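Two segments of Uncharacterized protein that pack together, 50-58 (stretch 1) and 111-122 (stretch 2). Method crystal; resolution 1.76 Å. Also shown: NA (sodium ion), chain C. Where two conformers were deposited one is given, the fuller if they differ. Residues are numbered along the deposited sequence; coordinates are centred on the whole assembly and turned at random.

Stretch 1 50-58: TTVVTLAEL
Stretch 2 (111-122) VRINDLWIAAVA

What ties the two stretches together most strongly? Glu57 (chi1 m, chi2 t) meets Arg112 in a salt bridge, with Arg112 NH1 2.7 Å from Glu57 OE2 and Arg112 NH2 3.0 Å from the same oxygen; OE2 thus lies at the guanidinium edge, near its plane. Asn114 (chi1 m) adds a hydrogen bond, ND2 to Glu57 OE2, at 3.1 Å.

What steadies Arg112? It is the N-cap residue of helix 113-122, with chi1 m, chi2 t and chi3 m, and its NH2 forms a salt bridge to Asp115 OD1 at 2.8 Å, so the guanidinium is held between two carboxylates.

How do the backbones run? Strand 50-51 passes into helix 52-58, and the two helices cross at 146°, nearer antiparallel, with axes 9.8 Å apart at closest approach. Val53 and Ile118 set the register, CA to CA 6.6 Å. Thr51 (p) caps its helix through a weak bond from Val53 N to OG1, 3.2 Å; sodium is bound by Thr51 OG1 at 2.7 Å and Thr54 OG1 (m) at 2.6 Å.

What fills the space beyond the polar end? Val53 (t) points toward stretch 2, its CB 3.6 Å from Ile118 CG1 (m, t) and its CG2 3.9 Å from Trp117 CB (m). Farther along, Thr51 CG2 lies 3.6 Å from Val121 CG1 (t).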

# COMPACT_ATOMS: atom_id res chain seq x y z
N THR B 50 2.79 3.13 -6.36
CA THR B 50 2.02 3.03 -5.14
C THR B 50 0.79 3.96 -5.30
O THR B 50 0.48 4.38 -6.44
CB THR B 50 2.88 3.32 -3.89
OG1 THR B 50 2.14 3.00 -2.70
CG2 THR B 50 3.39 4.80 -3.85
N THR B 51 0.10 4.24 -4.20
CA THR B 51 -1.05 5.12 -4.31
C THR B 51 -0.91 6.30 -3.36
O THR B 51 -0.02 6.33 -2.49
CB THR B 51 -2.40 4.39 -3.98
OG1 THR B 51 -2.48 4.20 -2.56
CG2 THR B 51 -2.53 3.01 -4.71
N VAL B 52 -1.83 7.25 -3.50
CA VAL B 52 -1.87 8.42 -2.63
C VAL B 52 -2.16 8.05 -1.19
O VAL B 52 -1.79 8.80 -0.28
CB VAL B 52 -2.93 9.45 -3.14
CG1 VAL B 52 -2.41 10.13 -4.41
CG2 VAL B 52 -4.30 8.78 -3.38
N VAL B 53 -2.82 6.91 -0.98
CA VAL B 53 -3.13 6.47 0.39
C VAL B 53 -1.81 6.18 1.13
O VAL B 53 -1.66 6.54 2.30
CB VAL B 53 -4.05 5.22 0.40
CG1 VAL B 53 -4.26 4.71 1.79
CG2 VAL B 53 -5.41 5.59 -0.31
N THR B 54 -0.89 5.49 0.45
CA THR B 54 0.42 5.19 1.05
C THR B 54 1.23 6.46 1.22
O THR B 54 1.89 6.62 2.26
CB THR B 54 1.19 4.14 0.23
OG1 THR B 54 0.49 2.89 0.33
CG2 THR B 54 2.64 3.97 0.76
N LEU B 55 1.18 7.38 0.25
CA LEU B 55 1.84 8.70 0.42
C LEU B 55 1.36 9.35 1.74
O LEU B 55 2.15 9.80 2.56
CB LEU B 55 1.57 9.62 -0.79
CG LEU B 55 2.20 11.01 -0.74
CD1 LEU B 55 3.69 10.96 -0.52
CD2 LEU B 55 1.85 11.88 -1.99
N ALA B 56 0.04 9.35 1.95
CA ALA B 56 -0.56 9.90 3.16
C ALA B 56 -0.09 9.18 4.43
O ALA B 56 0.24 9.80 5.44
CB ALA B 56 -2.09 9.83 3.06
N GLU B 57 -0.10 7.86 4.38
CA GLU B 57 0.23 7.06 5.55
C GLU B 57 1.70 7.18 5.96
O GLU B 57 2.00 7.30 7.15
CB GLU B 57 -0.21 5.62 5.33
CG GLU B 57 -1.74 5.52 5.43
CD GLU B 57 -2.28 4.10 5.31
OE1 GLU B 57 -1.58 3.23 4.75
OE2 GLU B 57 -3.43 3.87 5.77
N LEU B 58 2.59 7.18 4.97
CA LEU B 58 4.03 7.40 5.23
C LEU B 58 4.28 8.81 5.78
O LEU B 58 5.10 9.00 6.67
CB LEU B 58 4.86 7.13 3.97
CG LEU B 58 4.82 5.68 3.45
CD1 LEU B 58 5.66 5.60 2.20
CD2 LEU B 58 5.31 4.71 4.55
N VAL B 111 -12.23 -5.06 5.80
CA VAL B 111 -10.93 -4.57 5.34
C VAL B 111 -10.80 -3.16 5.96
O VAL B 111 -11.81 -2.46 6.00
CB VAL B 111 -10.93 -4.50 3.77
CG1 VAL B 111 -9.80 -3.68 3.23
CG2 VAL B 111 -10.93 -5.93 3.12
N ARG B 112 -9.61 -2.75 6.43
CA ARG B 112 -9.33 -1.34 6.85
C ARG B 112 -9.83 -0.45 5.72
O ARG B 112 -9.57 -0.76 4.55
CB ARG B 112 -7.81 -1.05 6.91
CG ARG B 112 -6.94 -1.49 8.11
CD ARG B 112 -5.69 -0.54 8.22
NE ARG B 112 -4.96 -0.32 6.96
CZ ARG B 112 -4.37 0.83 6.60
NH1 ARG B 112 -4.45 1.90 7.38
NH2 ARG B 112 -3.73 0.93 5.44
N ILE B 113 -10.50 0.66 6.03
CA ILE B 113 -11.04 1.48 4.94
C ILE B 113 -9.95 2.01 3.99
O ILE B 113 -10.15 2.06 2.77
CB ILE B 113 -12.01 2.60 5.43
CG1 ILE B 113 -12.82 3.15 4.25
CG2 ILE B 113 -11.25 3.72 6.11
CD1 ILE B 113 -14.05 3.97 4.66
N ASN B 114 -8.79 2.38 4.54
CA ASN B 114 -7.71 2.89 3.71
C ASN B 114 -7.13 1.78 2.83
O ASN B 114 -6.77 2.04 1.70
CB ASN B 114 -6.63 3.56 4.54
CG ASN B 114 -6.89 5.05 4.73
OD1 ASN B 114 -7.93 5.59 4.32
ND2 ASN B 114 -5.92 5.74 5.35
N ASP B 115 -7.09 0.55 3.35
CA ASP B 115 -6.72 -0.60 2.49
C ASP B 115 -7.74 -0.85 1.38
O ASP B 115 -7.35 -1.19 0.26
CB ASP B 115 -6.48 -1.88 3.31
CG ASP B 115 -5.09 -1.91 3.94
OD1 ASP B 115 -4.23 -1.06 3.58
OD2 ASP B 115 -4.84 -2.77 4.81
N LEU B 116 -9.02 -0.61 1.66
CA LEU B 116 -10.04 -0.77 0.60
C LEU B 116 -9.85 0.25 -0.52
O LEU B 116 -10.00 -0.09 -1.70
CB LEU B 116 -11.46 -0.70 1.17
CG LEU B 116 -12.58 -1.13 0.20
CD1 LEU B 116 -12.39 -2.60 -0.32
CD2 LEU B 116 -13.93 -0.95 0.93
N TRP B 117 -9.51 1.50 -0.17
CA TRP B 117 -9.13 2.51 -1.16
C TRP B 117 -7.93 2.07 -2.01
O TRP B 117 -7.94 2.21 -3.22
CB TRP B 117 -8.87 3.88 -0.50
CG TRP B 117 -10.15 4.60 -0.06
CD1 TRP B 117 -10.55 4.90 1.21
CD2 TRP B 117 -11.16 5.11 -0.94
NE1 TRP B 117 -11.77 5.59 1.17
CE2 TRP B 117 -12.16 5.71 -0.14
CE3 TRP B 117 -11.32 5.10 -2.33
CZ2 TRP B 117 -13.32 6.30 -0.69
CZ3 TRP B 117 -12.48 5.69 -2.89
CH2 TRP B 117 -13.44 6.29 -2.06
N ILE B 118 -6.91 1.51 -1.38
CA ILE B 118 -5.77 0.97 -2.12
C ILE B 118 -6.20 -0.11 -3.11
O ILE B 118 -5.86 -0.04 -4.30
CB ILE B 118 -4.67 0.47 -1.17
CG1 ILE B 118 -4.05 1.67 -0.43
CG2 ILE B 118 -3.56 -0.25 -1.97
CD1 ILE B 118 -3.18 1.23 0.78
N ALA B 119 -6.97 -1.09 -2.62
CA ALA B 119 -7.47 -2.19 -3.44
C ALA B 119 -8.35 -1.66 -4.57
O ALA B 119 -8.27 -2.14 -5.70
CB ALA B 119 -8.23 -3.18 -2.59
N ALA B 120 -9.17 -0.64 -4.27
CA ALA B 120 -10.03 -0.03 -5.30
C ALA B 120 -9.21 0.61 -6.42
O ALA B 120 -9.51 0.44 -7.61
CB ALA B 120 -11.02 0.99 -4.67
N VAL B 121 -8.17 1.35 -6.05
CA VAL B 121 -7.29 1.95 -7.03
C VAL B 121 -6.63 0.88 -7.92
O VAL B 121 -6.68 0.96 -9.17
CB VAL B 121 -6.21 2.84 -6.33
CG1 VAL B 121 -5.06 3.23 -7.30
CG2 VAL B 121 -6.88 4.11 -5.72
N ALA B 122 -6.02 -0.11 -7.28
CA ALA B 122 -5.36 -1.19 -8.03
C ALA B 122 -6.35 -1.93 -8.94
O ALA B 122 -6.08 -2.07 -10.15
CB ALA B 122 -4.64 -2.16 -7.06
NA NA C . -0.84 2.22 -1.79